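Local coordinates for protein putative isomerase (Streptomyces coelicolor A3, PDB 2OQH) that probably catalyses the dehydration of D-glucarate to 5-dehydro-4-deoxy-D-glucarate, using an enolase-superfamily architecture of an N-terminal domain and a TIM barrel, at residues A[44-52]-A[299-307]; A[214-225]-A[238-248]. All coordinates share one frame; numbering follows the deposited sequence.

Contact 1. Residues A[44-52]-A[299-307]; sequences VEGWGETMW and GGELGIATA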
ATOM      1  N   VAL A  44       5.281  -4.159  27.722  1.00 23.24           N
ATOM      2  CA  VAL A  44       4.629  -3.709  26.499  1.00 21.63           C
ATOM      3  C   VAL A  44       5.193  -4.417  25.277  1.00 21.13           C
ATOM      4  O   VAL A  44       6.413  -4.575  25.150  1.00 21.33           O
ATOM      5  CB  VAL A  44       4.787  -2.188  26.302  1.00 21.41           C
ATOM      6  CG1 VAL A  44       4.471  -1.812  24.851  1.00 20.95           C
ATOM      7  CG2 VAL A  44       3.846  -1.452  27.240  1.00 20.03           C
ATOM      8  N   GLU A  45       4.297  -4.830  24.380  1.00 21.16           N
ATOM      9  CA  GLU A  45       4.671  -5.525  23.148  1.00 21.21           C
ATOM     10  C   GLU A  45       4.136  -4.804  21.919  1.00 21.28           C
ATOM     11  O   GLU A  45       3.017  -4.298  21.929  1.00 21.49           O
ATOM     12  CB  GLU A  45       4.123  -6.957  23.144  1.00 21.98           C
ATOM     13  CG  GLU A  45       4.722  -7.869  24.205  1.00 26.35           C
ATOM     14  CD  GLU A  45       4.202  -9.298  24.139  1.00 28.02           C
ATOM     15  OE1 GLU A  45       4.771 -10.153  24.848  1.00 30.75           O
ATOM     16  OE2 GLU A  45       3.235  -9.575  23.394  1.00 28.95           O
ATOM     17  N   GLY A  46       4.938  -4.767  20.859  1.00 20.60           N
ATOM     18  CA  GLY A  46       4.505  -4.127  19.629  1.00 19.26           C
ATOM     19  C   GLY A  46       4.510  -5.132  18.490  1.00 18.71           C
ATOM     20  O   GLY A  46       5.396  -5.989  18.427  1.00 18.48           O
ATOM     21  N   TRP A  47       3.534  -5.035  17.589  1.00 18.49           N
ATOM     22  CA  TRP A  47       3.447  -5.957  16.463  1.00 18.21           C
ATOM     23  C   TRP A  47       3.528  -5.256  15.121  1.00 18.98           C
ATOM     24  O   TRP A  47       3.043  -4.135  14.959  1.00 18.95           O
ATOM     25  CB  TRP A  47       2.143  -6.754  16.515  1.00 18.15           C
ATOM     26  CG  TRP A  47       2.066  -7.673  17.687  1.00 18.66           C
ATOM     27  CD1 TRP A  47       1.690  -7.353  18.953  1.00 18.04           C
ATOM     28  CD2 TRP A  47       2.429  -9.061  17.710  1.00 18.84           C
ATOM     29  NE1 TRP A  47       1.793  -8.455  19.770  1.00 19.91           N
ATOM     30  CE2 TRP A  47       2.244  -9.518  19.030  1.00 19.83           C
ATOM     31  CE3 TRP A  47       2.892  -9.963  16.739  1.00 19.30           C
ATOM     32  CZ2 TRP A  47       2.510 -10.843  19.412  1.00 20.47           C
ATOM     33  CZ3 TRP A  47       3.159 -11.287  17.118  1.00 20.11           C
ATOM     34  CH2 TRP A  47       2.965 -11.709  18.444  1.00 20.41           C
ATOM     35  N   GLY A  48       4.138  -5.940  14.161  1.00 19.89           N
ATOM     36  CA  GLY A  48       4.276  -5.396  12.823  1.00 20.42           C
ATOM     37  C   GLY A  48       4.128  -6.516  11.815  1.00 21.45           C
ATOM     38  O   GLY A  48       4.422  -7.674  12.117  1.00 21.98           O
ATOM     39  N   GLU A  49       3.667  -6.174  10.619  1.00 20.73           N
ATOM     40  CA  GLU A  49       3.475  -7.153   9.564  1.00 20.98           C
ATOM     41  C   GLU A  49       4.001  -6.545   8.276  1.00 21.72           C
ATOM     42  O   GLU A  49       3.784  -5.360   8.011  1.00 21.63           O
ATOM     43  CB  GLU A  49       1.989  -7.473   9.404  1.00 20.01           C
ATOM     44  CG  GLU A  49       1.660  -8.393   8.241  1.00 19.00           C
ATOM     45  CD  GLU A  49       0.297  -8.093   7.632  1.00 19.53           C
ATOM     46  OE1 GLU A  49      -0.647  -7.780   8.389  1.00 17.90           O
ATOM     47  OE2 GLU A  49       0.167  -8.180   6.392  1.00 20.89           O
ATOM     48  N   THR A  50       4.696  -7.347   7.479  1.00 21.47           N
ATOM     49  CA  THR A  50       5.233  -6.838   6.229  1.00 21.60           C
ATOM     50  C   THR A  50       5.158  -7.930   5.164  1.00 22.43           C
ATOM     51  O   THR A  50       4.725  -9.044   5.439  1.00 22.93           O
ATOM     52  CB  THR A  50       6.685  -6.336   6.423  1.00 20.94           C
ATOM     53  OG1 THR A  50       7.073  -5.548   5.291  1.00 21.77           O
ATOM     54  CG2 THR A  50       7.650  -7.500   6.586  1.00 19.80           C
HETATM   55  N   MSE A  51       5.587  -7.610   3.950  1.00 22.93           N
HETATM   56  CA  MSE A  51       5.518  -8.548   2.838  1.00 22.60           C
HETATM   57  C   MSE A  51       6.503  -9.717   2.846  1.00 21.49           C
HETATM   58  O   MSE A  51       7.508  -9.714   3.560  1.00 19.12           O
HETATM   59  CB  MSE A  51       5.684  -7.780   1.534  1.00 26.17           C
HETATM   60  CG  MSE A  51       7.123  -7.428   1.231  1.00 31.86           C
HETATM   61 SE   MSE A  51       7.285  -6.247  -0.276  1.00 47.06          SE
HETATM   62  CE  MSE A  51       6.856  -7.455  -1.716  1.00 36.43           C
ATOM     63  N   TRP A  52       6.182 -10.714   2.024  1.00 20.73           N
ATOM     64  CA  TRP A  52       6.980 -11.922   1.837  1.00 22.07           C
ATOM     65  C   TRP A  52       7.363 -12.688   3.090  1.00 22.48           C
ATOM     66  O   TRP A  52       7.027 -12.292   4.203  1.00 23.04           O
ATOM     67  CB  TRP A  52       8.227 -11.581   1.021  1.00 21.38           C
ATOM     68  CG  TRP A  52       7.907 -11.235  -0.403  1.00 20.70           C
ATOM     69  CD1 TRP A  52       6.765 -10.640  -0.866  1.00 20.69           C
ATOM     70  CD2 TRP A  52       8.753 -11.415  -1.545  1.00 20.95           C
ATOM     71  NE1 TRP A  52       6.852 -10.440  -2.221  1.00 19.43           N
ATOM     72  CE2 TRP A  52       8.062 -10.904  -2.663  1.00 20.36           C
ATOM     73  CE3 TRP A  52      10.033 -11.955  -1.730  1.00 21.80           C
ATOM     74  CZ2 TRP A  52       8.606 -10.918  -3.953  1.00 19.79           C
ATOM     75  CZ3 TRP A  52      10.576 -11.967  -3.018  1.00 22.18           C
ATOM     76  CH2 TRP A  52       9.861 -11.451  -4.107  1.00 21.22           C
ATOM     77  N   GLY A 299       0.455  -3.739  -1.046  1.00 25.61           N
ATOM     78  CA  GLY A 299       1.256  -4.884  -1.439  1.00 25.08           C
ATOM     79  C   GLY A 299       0.777  -6.143  -0.737  1.00 24.99           C
ATOM     80  O   GLY A 299       1.588  -6.998  -0.383  1.00 25.20           O
ATOM     81  N   GLY A 300      -0.536  -6.252  -0.529  1.00 23.87           N
ATOM     82  CA  GLY A 300      -1.108  -7.417   0.133  1.00 23.72           C
ATOM     83  C   GLY A 300      -1.221  -7.336   1.651  1.00 23.21           C
ATOM     84  O   GLY A 300      -1.298  -8.363   2.331  1.00 23.79           O
ATOM     85  N   GLU A 301      -1.242  -6.127   2.199  1.00 21.62           N
ATOM     86  CA  GLU A 301      -1.340  -5.960   3.642  1.00 21.28           C
ATOM     87  C   GLU A 301      -2.557  -6.646   4.240  1.00 20.73           C
ATOM     88  O   GLU A 301      -3.638  -6.620   3.656  1.00 20.77           O
ATOM     89  CB  GLU A 301      -1.424  -4.479   4.021  1.00 19.90           C
ATOM     90  CG  GLU A 301      -0.207  -3.656   3.686  1.00 24.20           C
ATOM     91  CD  GLU A 301      -0.066  -3.436   2.205  1.00 25.77           C
ATOM     92  OE1 GLU A 301      -1.088  -3.122   1.562  1.00 27.56           O
ATOM     93  OE2 GLU A 301       1.062  -3.565   1.690  1.00 27.66           O
ATOM     94  N   LEU A 302      -2.373  -7.254   5.409  1.00 21.09           N
ATOM     95  CA  LEU A 302      -3.483  -7.889   6.116  1.00 21.93           C
ATOM     96  C   LEU A 302      -3.865  -6.931   7.252  1.00 21.72           C
ATOM     97  O   LEU A 302      -3.594  -5.731   7.169  1.00 22.46           O
ATOM     98  CB  LEU A 302      -3.080  -9.268   6.660  1.00 23.32           C
ATOM     99  CG  LEU A 302      -2.761 -10.328   5.590  1.00 25.78           C
ATOM    100  CD1 LEU A 302      -2.272 -11.601   6.269  1.00 27.83           C
ATOM    101  CD2 LEU A 302      -3.990 -10.613   4.725  1.00 26.69           C
ATOM    102  N   GLY A 303      -4.477  -7.450   8.310  1.00 21.20           N
ATOM    103  CA  GLY A 303      -4.915  -6.607   9.411  1.00 20.52           C
ATOM    104  C   GLY A 303      -3.930  -5.677  10.102  1.00 20.44           C
ATOM    105  O   GLY A 303      -4.192  -4.479  10.247  1.00 20.84           O
ATOM    106  N   ILE A 304      -2.810  -6.215  10.561  1.00 19.45           N
ATOM    107  CA  ILE A 304      -1.827  -5.382  11.246  1.00 18.99           C
ATOM    108  C   ILE A 304      -1.283  -4.295  10.312  1.00 17.07           C
ATOM    109  O   ILE A 304      -1.296  -3.113  10.655  1.00 16.80           O
ATOM    110  CB  ILE A 304      -0.666  -6.238  11.792  1.00 19.01           C
ATOM    111  CG1 ILE A 304      -1.211  -7.265  12.793  1.00 21.09           C
ATOM    112  CG2 ILE A 304       0.371  -5.347  12.477  1.00 18.70           C
ATOM    113  CD1 ILE A 304      -0.162  -8.248  13.297  1.00 22.38           C
ATOM    114  N   ALA A 305      -0.834  -4.699   9.128  1.00 16.16           N
ATOM    115  CA  ALA A 305      -0.288  -3.759   8.154  1.00 16.64           C
ATOM    116  C   ALA A 305      -1.319  -2.703   7.760  1.00 17.02           C
ATOM    117  O   ALA A 305      -1.012  -1.504   7.733  1.00 18.05           O
ATOM    118  CB  ALA A 305       0.197  -4.509   6.924  1.00 14.44           C
ATOM    119  N   THR A 306      -2.536  -3.145   7.458  1.00 15.86           N
ATOM    120  CA  THR A 306      -3.598  -2.227   7.079  1.00 16.91           C
ATOM    121  C   THR A 306      -3.873  -1.234   8.206  1.00 17.20           C
ATOM    122  O   THR A 306      -4.149  -0.063   7.958  1.00 17.90           O
ATOM    123  CB  THR A 306      -4.908  -2.977   6.752  1.00 17.29           C
ATOM    124  OG1 THR A 306      -4.705  -3.817   5.611  1.00 18.22           O
ATOM    125  CG2 THR A 306      -6.027  -1.992   6.452  1.00 18.62           C
ATOM    126  N   ALA A 307      -3.795  -1.708   9.446  1.00 17.28           N
ATOM    127  CA  ALA A 307      -4.026  -0.856  10.609  1.00 17.19           C
ATOM    128  C   ALA A 307      -3.008   0.293  10.637  1.00 16.36           C
ATOM    129  O   ALA A 307      -3.357   1.439  10.923  1.00 17.18           O
ATOM    130  CB  ALA A 307      -3.925  -1.686  11.891  1.00 17.22           C
TER
HETATM  131  O   HOH W   1      -2.277  -9.259  10.300  1.00 21.46           O
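At the joint between the N-terminal domain and the TIM barrel, Glu49 of strand 45-51 receives the start of helix 303-315 at Leu302 and Ala305. The strand crosses that first turn at 99°, nearly perpendicular. With CG anti to the backbone N (chi1 175°) and a bend at chi2, the carboxylate is carried over to the amide groups of the turn. The syn lone pair of Glu49 OE2 takes the N-H of Leu302 N, the N-cap residue, at 2.9 Å; the N-H of Ala305 N reaches Glu49 OE1 from above the carboxylate plane, in a nearly straight bond of 3.2 Å. Water 1 donates to Glu49 OE1 and accepts from Ile304 N, so a third amide is tied in indirectly. Held at a helix start, this acid is probably stabilised in its charged form, the more so because OE2 also pairs with Arg33. Beside the polar grip, Ile304 CG2 packs on Gly48 CA at 3.9 Å, and Ala305 CB lies 3.7 Å from Glu49 CD. Shortening Glu49 to an alanine would probably leave the amides of Leu302 and Ala305 without their acceptor and Arg33 without its buried counter-charge. Around this joint, strand 45-51 is an outer strand bonded to strand 31-40, Thr50 and Met51 touch helix 85-112, and Asp333 accepts from Gly303 N at the same helix start.

Contact 2. Residues A[214-225]-A[238-248]; sequences LEELDLEYLEDP and KVRIPLCTNMC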
ATOM      1  N   LEU A 214      -7.325   7.641 -24.014  1.00 13.19           N
ATOM      2  CA  LEU A 214      -8.004   7.572 -22.722  1.00 12.56           C
ATOM      3  C   LEU A 214      -8.416   8.922 -22.138  1.00 13.77           C
ATOM      4  O   LEU A 214      -9.207   8.976 -21.191  1.00 13.96           O
ATOM      5  CB  LEU A 214      -7.119   6.838 -21.715  1.00 13.11           C
ATOM      6  CG  LEU A 214      -6.822   5.366 -22.019  1.00 13.84           C
ATOM      7  CD1 LEU A 214      -5.754   4.858 -21.055  1.00 16.35           C
ATOM      8  CD2 LEU A 214      -8.098   4.542 -21.904  1.00 15.36           C
ATOM      9  N   GLU A 215      -7.884  10.007 -22.691  1.00 12.88           N
ATOM     10  CA  GLU A 215      -8.207  11.342 -22.195  1.00 14.42           C
ATOM     11  C   GLU A 215      -9.708  11.621 -22.152  1.00 15.56           C
ATOM     12  O   GLU A 215     -10.177  12.343 -21.283  1.00 15.42           O
ATOM     13  CB  GLU A 215      -7.532  12.417 -23.055  1.00 14.82           C
ATOM     14  CG  GLU A 215      -6.025  12.277 -23.170  1.00 15.13           C
ATOM     15  CD  GLU A 215      -5.378  13.440 -23.901  1.00 14.93           C
ATOM     16  OE1 GLU A 215      -5.967  13.946 -24.879  1.00 15.21           O
ATOM     17  OE2 GLU A 215      -4.268  13.837 -23.505  1.00 16.01           O
ATOM     18  N   GLU A 216     -10.463  11.063 -23.091  1.00 16.55           N
ATOM     19  CA  GLU A 216     -11.906  11.306 -23.117  1.00 18.55           C
ATOM     20  C   GLU A 216     -12.681  10.592 -22.003  1.00 18.11           C
ATOM     21  O   GLU A 216     -13.881  10.818 -21.836  1.00 18.26           O
ATOM     22  CB  GLU A 216     -12.484  10.916 -24.482  1.00 21.25           C
ATOM     23  CG  GLU A 216     -12.310   9.449 -24.827  1.00 26.37           C
ATOM     24  CD  GLU A 216     -12.947   9.079 -26.157  1.00 30.35           C
ATOM     25  OE1 GLU A 216     -12.932   7.879 -26.503  1.00 32.47           O
ATOM     26  OE2 GLU A 216     -13.461   9.985 -26.860  1.00 33.58           O
ATOM     27  N   LEU A 217     -11.996   9.751 -21.231  1.00 17.61           N
ATOM     28  CA  LEU A 217     -12.631   9.009 -20.139  1.00 17.83           C
ATOM     29  C   LEU A 217     -12.434   9.679 -18.769  1.00 17.79           C
ATOM     30  O   LEU A 217     -12.974   9.222 -17.758  1.00 19.47           O
ATOM     31  CB  LEU A 217     -12.079   7.577 -20.103  1.00 17.89           C
ATOM     32  CG  LEU A 217     -12.135   6.812 -21.435  1.00 17.34           C
ATOM     33  CD1 LEU A 217     -11.540   5.428 -21.266  1.00 17.66           C
ATOM     34  CD2 LEU A 217     -13.575   6.712 -21.915  1.00 17.71           C
ATOM     35  N   ASP A 218     -11.662  10.761 -18.744  1.00 16.25           N
ATOM     36  CA  ASP A 218     -11.375  11.506 -17.520  1.00 14.42           C
ATOM     37  C   ASP A 218     -11.035  10.616 -16.318  1.00 13.92           C
ATOM     38  O   ASP A 218     -11.710  10.642 -15.288  1.00 13.68           O
ATOM     39  CB  ASP A 218     -12.549  12.433 -17.180  1.00 15.94           C
ATOM     40  CG  ASP A 218     -12.242  13.359 -16.015  1.00 17.99           C
ATOM     41  OD1 ASP A 218     -11.093  13.863 -15.928  1.00 19.33           O
ATOM     42  OD2 ASP A 218     -13.146  13.590 -15.190  1.00 17.98           O
ATOM     43  N   LEU A 219      -9.970   9.840 -16.456  1.00 12.95           N
ATOM     44  CA  LEU A 219      -9.531   8.945 -15.395  1.00 12.42           C
ATOM     45  C   LEU A 219      -8.912   9.728 -14.247  1.00 12.87           C
ATOM     46  O   LEU A 219      -8.311  10.779 -14.461  1.00 14.56           O
ATOM     47  CB  LEU A 219      -8.484   7.969 -15.934  1.00 13.54           C
ATOM     48  CG  LEU A 219      -8.797   7.215 -17.226  1.00 14.23           C
ATOM     49  CD1 LEU A 219      -7.552   6.454 -17.679  1.00 13.92           C
ATOM     50  CD2 LEU A 219      -9.958   6.265 -16.994  1.00 13.88           C
ATOM     51  N   GLU A 220      -9.049   9.218 -13.028  1.00 12.66           N
ATOM     52  CA  GLU A 220      -8.447   9.885 -11.884  1.00 13.52           C
ATOM     53  C   GLU A 220      -6.945   9.953 -12.161  1.00 13.32           C
ATOM     54  O   GLU A 220      -6.310  10.976 -11.927  1.00 14.48           O
ATOM     55  CB  GLU A 220      -8.730   9.120 -10.593  1.00 13.43           C
ATOM     56  CG  GLU A 220      -8.050   9.723  -9.384  1.00 14.64           C
ATOM     57  CD  GLU A 220      -8.536   9.114  -8.085  1.00 17.87           C
ATOM     58  OE1 GLU A 220      -9.068   7.980  -8.132  1.00 18.23           O
ATOM     59  OE2 GLU A 220      -8.378   9.763  -7.027  1.00 17.49           O
ATOM     60  N   TYR A 221      -6.379   8.851 -12.639  1.00 13.28           N
ATOM     61  CA  TYR A 221      -4.975   8.836 -13.025  1.00 13.74           C
ATOM     62  C   TYR A 221      -4.540   7.594 -13.767  1.00 13.66           C
ATOM     63  O   TYR A 221      -5.182   6.545 -13.696  1.00 13.13           O
ATOM     64  CB  TYR A 221      -4.036   9.091 -11.830  1.00 14.94           C
ATOM     65  CG  TYR A 221      -4.189   8.200 -10.619  1.00 14.24           C
ATOM     66  CD1 TYR A 221      -3.843   6.846 -10.660  1.00 14.43           C
ATOM     67  CD2 TYR A 221      -4.629   8.727  -9.410  1.00 13.14           C
ATOM     68  CE1 TYR A 221      -3.930   6.039  -9.514  1.00 14.43           C
ATOM     69  CE2 TYR A 221      -4.719   7.939  -8.263  1.00 16.09           C
ATOM     70  CZ  TYR A 221      -4.373   6.595  -8.317  1.00 15.29           C
ATOM     71  OH  TYR A 221      -4.487   5.827  -7.175  1.00 14.69           O
ATOM     72  N   LEU A 222      -3.454   7.751 -14.513  1.00 11.35           N
ATOM     73  CA  LEU A 222      -2.849   6.685 -15.281  1.00 11.90           C
ATOM     74  C   LEU A 222      -1.678   6.252 -14.405  1.00 12.91           C
ATOM     75  O   LEU A 222      -0.766   7.037 -14.151  1.00 13.51           O
ATOM     76  CB  LEU A 222      -2.366   7.238 -16.624  1.00 13.10           C
ATOM     77  CG  LEU A 222      -1.616   6.338 -17.592  1.00 14.55           C
ATOM     78  CD1 LEU A 222      -2.320   5.001 -17.715  1.00 16.06           C
ATOM     79  CD2 LEU A 222      -1.533   7.023 -18.947  1.00 15.42           C
ATOM     80  N   GLU A 223      -1.711   5.014 -13.930  1.00 11.82           N
ATOM     81  CA  GLU A 223      -0.669   4.523 -13.041  1.00 13.43           C
ATOM     82  C   GLU A 223       0.417   3.689 -13.707  1.00 13.20           C
ATOM     83  O   GLU A 223       0.139   2.646 -14.285  1.00 13.57           O
ATOM     84  CB  GLU A 223      -1.312   3.711 -11.914  1.00 16.27           C
ATOM     85  CG  GLU A 223      -0.420   3.488 -10.718  1.00 21.12           C
ATOM     86  CD  GLU A 223      -1.090   2.684  -9.608  1.00 23.92           C
ATOM     87  OE1 GLU A 223      -2.298   2.884  -9.347  1.00 25.43           O
ATOM     88  OE2 GLU A 223      -0.399   1.855  -8.975  1.00 28.06           O
ATOM     89  N   ASP A 224       1.658   4.151 -13.604  1.00 12.41           N
ATOM     90  CA  ASP A 224       2.812   3.453 -14.177  1.00 12.26           C
ATOM     91  C   ASP A 224       2.639   2.821 -15.560  1.00 12.71           C
ATOM     92  O   ASP A 224       2.845   1.620 -15.724  1.00 12.47           O
ATOM     93  CB  ASP A 224       3.292   2.363 -13.214  1.00 12.54           C
ATOM     94  CG  ASP A 224       3.934   2.930 -11.970  1.00 12.32           C
ATOM     95  OD1 ASP A 224       4.857   3.759 -12.119  1.00 13.14           O
ATOM     96  OD2 ASP A 224       3.522   2.551 -10.855  1.00 11.41           O
ATOM     97  N   PRO A 225       2.276   3.613 -16.580  1.00 11.94           N
ATOM     98  CA  PRO A 225       2.124   2.980 -17.895  1.00 12.87           C
ATOM     99  C   PRO A 225       3.436   2.437 -18.468  1.00 11.43           C
ATOM    100  O   PRO A 225       3.437   1.440 -19.188  1.00 13.16           O
ATOM    101  CB  PRO A 225       1.532   4.100 -18.757  1.00 12.48           C
ATOM    102  CG  PRO A 225       2.047   5.369 -18.081  1.00 14.59           C
ATOM    103  CD  PRO A 225       1.884   5.033 -16.620  1.00 13.79           C
ATOM    104  N   LYS A 238       3.100  14.687 -22.997  1.00 11.04           N
ATOM    105  CA  LYS A 238       2.116  14.592 -24.074  1.00 12.82           C
ATOM    106  C   LYS A 238       0.677  14.246 -23.690  1.00 13.12           C
ATOM    107  O   LYS A 238      -0.266  14.748 -24.304  1.00 15.38           O
ATOM    108  CB  LYS A 238       2.601  13.570 -25.110  1.00 13.50           C
ATOM    109  CG  LYS A 238       3.677  14.079 -26.051  1.00 16.68           C
ATOM    110  CD  LYS A 238       3.054  14.950 -27.133  1.00 18.65           C
ATOM    111  CE  LYS A 238       4.095  15.631 -28.008  1.00 19.35           C
ATOM    112  NZ  LYS A 238       4.771  14.705 -28.953  1.00 18.64           N
ATOM    113  N   VAL A 239       0.517  13.387 -22.689  1.00 12.07           N
ATOM    114  CA  VAL A 239      -0.797  12.917 -22.253  1.00 12.15           C
ATOM    115  C   VAL A 239      -1.434  13.760 -21.154  1.00 12.61           C
ATOM    116  O   VAL A 239      -0.831  13.975 -20.102  1.00 13.11           O
ATOM    117  CB  VAL A 239      -0.697  11.451 -21.770  1.00 12.60           C
ATOM    118  CG1 VAL A 239      -2.041  10.978 -21.236  1.00 14.89           C
ATOM    119  CG2 VAL A 239      -0.242  10.564 -22.921  1.00 13.07           C
ATOM    120  N   ARG A 240      -2.662  14.213 -21.404  1.00 10.29           N
ATOM    121  CA  ARG A 240      -3.394  15.046 -20.456  1.00 12.31           C
ATOM    122  C   ARG A 240      -4.223  14.250 -19.451  1.00 11.45           C
ATOM    123  O   ARG A 240      -5.442  14.386 -19.390  1.00 11.38           O
ATOM    124  CB  ARG A 240      -4.320  16.014 -21.192  1.00 13.65           C
ATOM    125  CG  ARG A 240      -3.651  16.865 -22.256  1.00 18.98           C
ATOM    126  CD  ARG A 240      -4.709  17.750 -22.914  1.00 20.97           C
ATOM    127  NE  ARG A 240      -4.750  19.063 -22.303  1.00 18.23           N
ATOM    128  CZ  ARG A 240      -5.753  19.924 -22.423  1.00 15.75           C
ATOM    129  NH1 ARG A 240      -6.836  19.618 -23.132  1.00 13.89           N
ATOM    130  NH2 ARG A 240      -5.656  21.111 -21.851  1.00 12.79           N
ATOM    131  N   ILE A 241      -3.541  13.426 -18.669  1.00 10.86           N
ATOM    132  CA  ILE A 241      -4.171  12.621 -17.633  1.00 10.71           C
ATOM    133  C   ILE A 241      -3.201  12.641 -16.455  1.00 11.22           C
ATOM    134  O   ILE A 241      -1.991  12.555 -16.650  1.00 11.30           O
ATOM    135  CB  ILE A 241      -4.332  11.150 -18.073  1.00 10.58           C
ATOM    136  CG1 ILE A 241      -5.093  11.066 -19.392  1.00 11.95           C
ATOM    137  CG2 ILE A 241      -5.073  10.369 -17.000  1.00 12.09           C
ATOM    138  CD1 ILE A 241      -5.157   9.654 -19.960  1.00 10.93           C
ATOM    139  N   PRO A 242      -3.708  12.770 -15.220  1.00 11.61           N
ATOM    140  CA  PRO A 242      -2.745  12.777 -14.112  1.00 10.93           C
ATOM    141  C   PRO A 242      -1.946  11.464 -14.123  1.00 11.50           C
ATOM    142  O   PRO A 242      -2.516  10.384 -14.272  1.00 10.70           O
ATOM    143  CB  PRO A 242      -3.638  12.917 -12.881  1.00 11.63           C
ATOM    144  CG  PRO A 242      -4.789  13.725 -13.397  1.00 13.10           C
ATOM    145  CD  PRO A 242      -5.067  13.074 -14.739  1.00 10.19           C
ATOM    146  N   LEU A 243      -0.628  11.570 -13.980  1.00 10.73           N
ATOM    147  CA  LEU A 243       0.253  10.407 -13.991  1.00 11.44           C
ATOM    148  C   LEU A 243       0.664  10.014 -12.568  1.00 12.60           C
ATOM    149  O   LEU A 243       1.120  10.846 -11.786  1.00 13.20           O
ATOM    150  CB  LEU A 243       1.489  10.722 -14.837  1.00 13.82           C
ATOM    151  CG  LEU A 243       2.260   9.557 -15.455  1.00 16.75           C
ATOM    152  CD1 LEU A 243       1.378   8.836 -16.475  1.00 16.78           C
ATOM    153  CD2 LEU A 243       3.524  10.087 -16.118  1.00 15.64           C
ATOM    154  N   CYS A 244       0.511   8.736 -12.243  1.00 11.18           N
ATOM    155  CA  CYS A 244       0.830   8.238 -10.914  1.00 12.04           C
ATOM    156  C   CYS A 244       1.897   7.147 -10.955  1.00 12.44           C
ATOM    157  O   CYS A 244       2.073   6.478 -11.977  1.00 12.27           O
ATOM    158  CB  CYS A 244      -0.454   7.704 -10.263  1.00 12.49           C
ATOM    159  SG  CYS A 244      -0.279   7.056  -8.585  1.00 14.98           S
ATOM    160  N   THR A 245       2.611   6.974  -9.846  1.00 11.16           N
ATOM    161  CA  THR A 245       3.654   5.957  -9.775  1.00 13.71           C
ATOM    162  C   THR A 245       3.910   5.409  -8.375  1.00 13.37           C
ATOM    163  O   THR A 245       3.675   6.078  -7.367  1.00 14.36           O
ATOM    164  CB  THR A 245       5.020   6.497 -10.271  1.00 14.28           C
ATOM    165  OG1 THR A 245       5.918   5.405 -10.493  1.00 15.59           O
ATOM    166  CG2 THR A 245       5.650   7.409  -9.215  1.00 13.72           C
ATOM    167  N   ASN A 246       4.396   4.174  -8.342  1.00 15.40           N
ATOM    168  CA  ASN A 246       4.807   3.519  -7.108  1.00 16.75           C
ATOM    169  C   ASN A 246       5.909   2.580  -7.564  1.00 16.27           C
ATOM    170  O   ASN A 246       6.219   1.593  -6.908  1.00 17.56           O
ATOM    171  CB  ASN A 246       3.654   2.762  -6.419  1.00 20.54           C
ATOM    172  CG  ASN A 246       3.123   1.599  -7.232  1.00 24.08           C
ATOM    173  OD1 ASN A 246       3.846   0.660  -7.556  1.00 27.03           O
ATOM    174  ND2 ASN A 246       1.839   1.653  -7.556  1.00 28.11           N
HETATM  175  N   MSE A 247       6.499   2.926  -8.711  1.00 16.46           N
HETATM  176  CA  MSE A 247       7.585   2.162  -9.316  1.00 17.32           C
HETATM  177  C   MSE A 247       8.806   2.985  -9.751  1.00 17.48           C
HETATM  178  O   MSE A 247       9.929   2.491  -9.661  1.00 18.21           O
HETATM  179  CB  MSE A 247       7.078   1.373 -10.526  1.00 18.68           C
HETATM  180  CG  MSE A 247       6.155   0.212 -10.174  1.00 24.16           C
HETATM  181 SE   MSE A 247       5.512  -0.733 -11.746  1.00 32.17          SE
HETATM  182  CE  MSE A 247       7.135  -1.643 -12.234  1.00 27.61           C
ATOM    183  N   CYS A 248       8.613   4.214 -10.230  1.00 15.64           N
ATOM    184  CA  CYS A 248       9.770   5.007 -10.659  1.00 16.05           C
ATOM    185  C   CYS A 248      10.259   5.983  -9.579  1.00 15.85           C
ATOM    186  O   CYS A 248      11.330   6.575  -9.710  1.00 16.70           O
ATOM    187  CB  CYS A 248       9.483   5.744 -11.978  1.00 16.09           C
ATOM    188  SG  CYS A 248       8.438   7.198 -11.886  1.00 16.61           S
TER
HETATM  189  O   HOH W   2      -7.938  13.162 -18.722  1.00 15.63           O
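Asp224, just past strand 221-223, adopts left-handed helical backbone angles and turns its carboxylate onto Thr245 and Asn246. Each oxygen uses its syn lone pair: Asp224 OD1 takes the hydroxyl of Thr245 OG1 at 2.5 Å, and Asp224 OD2 the N-H of Asn246 N at 3.1 Å. Thr245 OG1 in turn accepts from the N-H groups of Met247 and Cys248, an ST turn and ST motif that fix the rotation of its side chain. Before this comes a short parallel ladder, with Leu222 N to Pro242 O, Cys244 N to Leu222 O and Asp224 N to Cys244 O. Tyr221 CG sits in the crowded position between the backbone N and the carbonyl carbon (chi1 54°), which lays one ring face against Cys244, whose SG sits 4.1 Å from the ring centroid; the phenol OH goes to Asn295. On the other face of the sheet, Leu222 and Leu243 lie side by side. Ahead of the two strands, Glu215 OE2 takes the N-H of Arg240 N at 2.7 Å, while Ile241 CD1 touches Leu214 CB. The pair forms a beta-alpha-beta unit of the barrel through helix 228-238, whose Met232 lies against Asp224, Pro225, Leu243 and Thr245; strands 193-197 and 266-269 continue the sheet beyond it.

In the fold
Along the chain the order is 44-52, 214-225, 238-248, then 299-307, so contact 2 falls wholly within the span bridged by contact 1. Their centres lie 30 Å apart on opposite sides of the chain's centre, yet their nearest atoms come to about 9 Å without touching. Contact 2 is local, pairing successive strands of the barrel; contact 1 is long-range, docking the three-stranded N-terminal sheet on the helix that follows barrel strand 293-296. That strand and 243-245 are joined in the same sheet through 266-269. In the enolase superfamily, the active site typically lies at the C-terminal ends of the barrel strands, with the N-terminal domain closing over them, consistent with this arrangement.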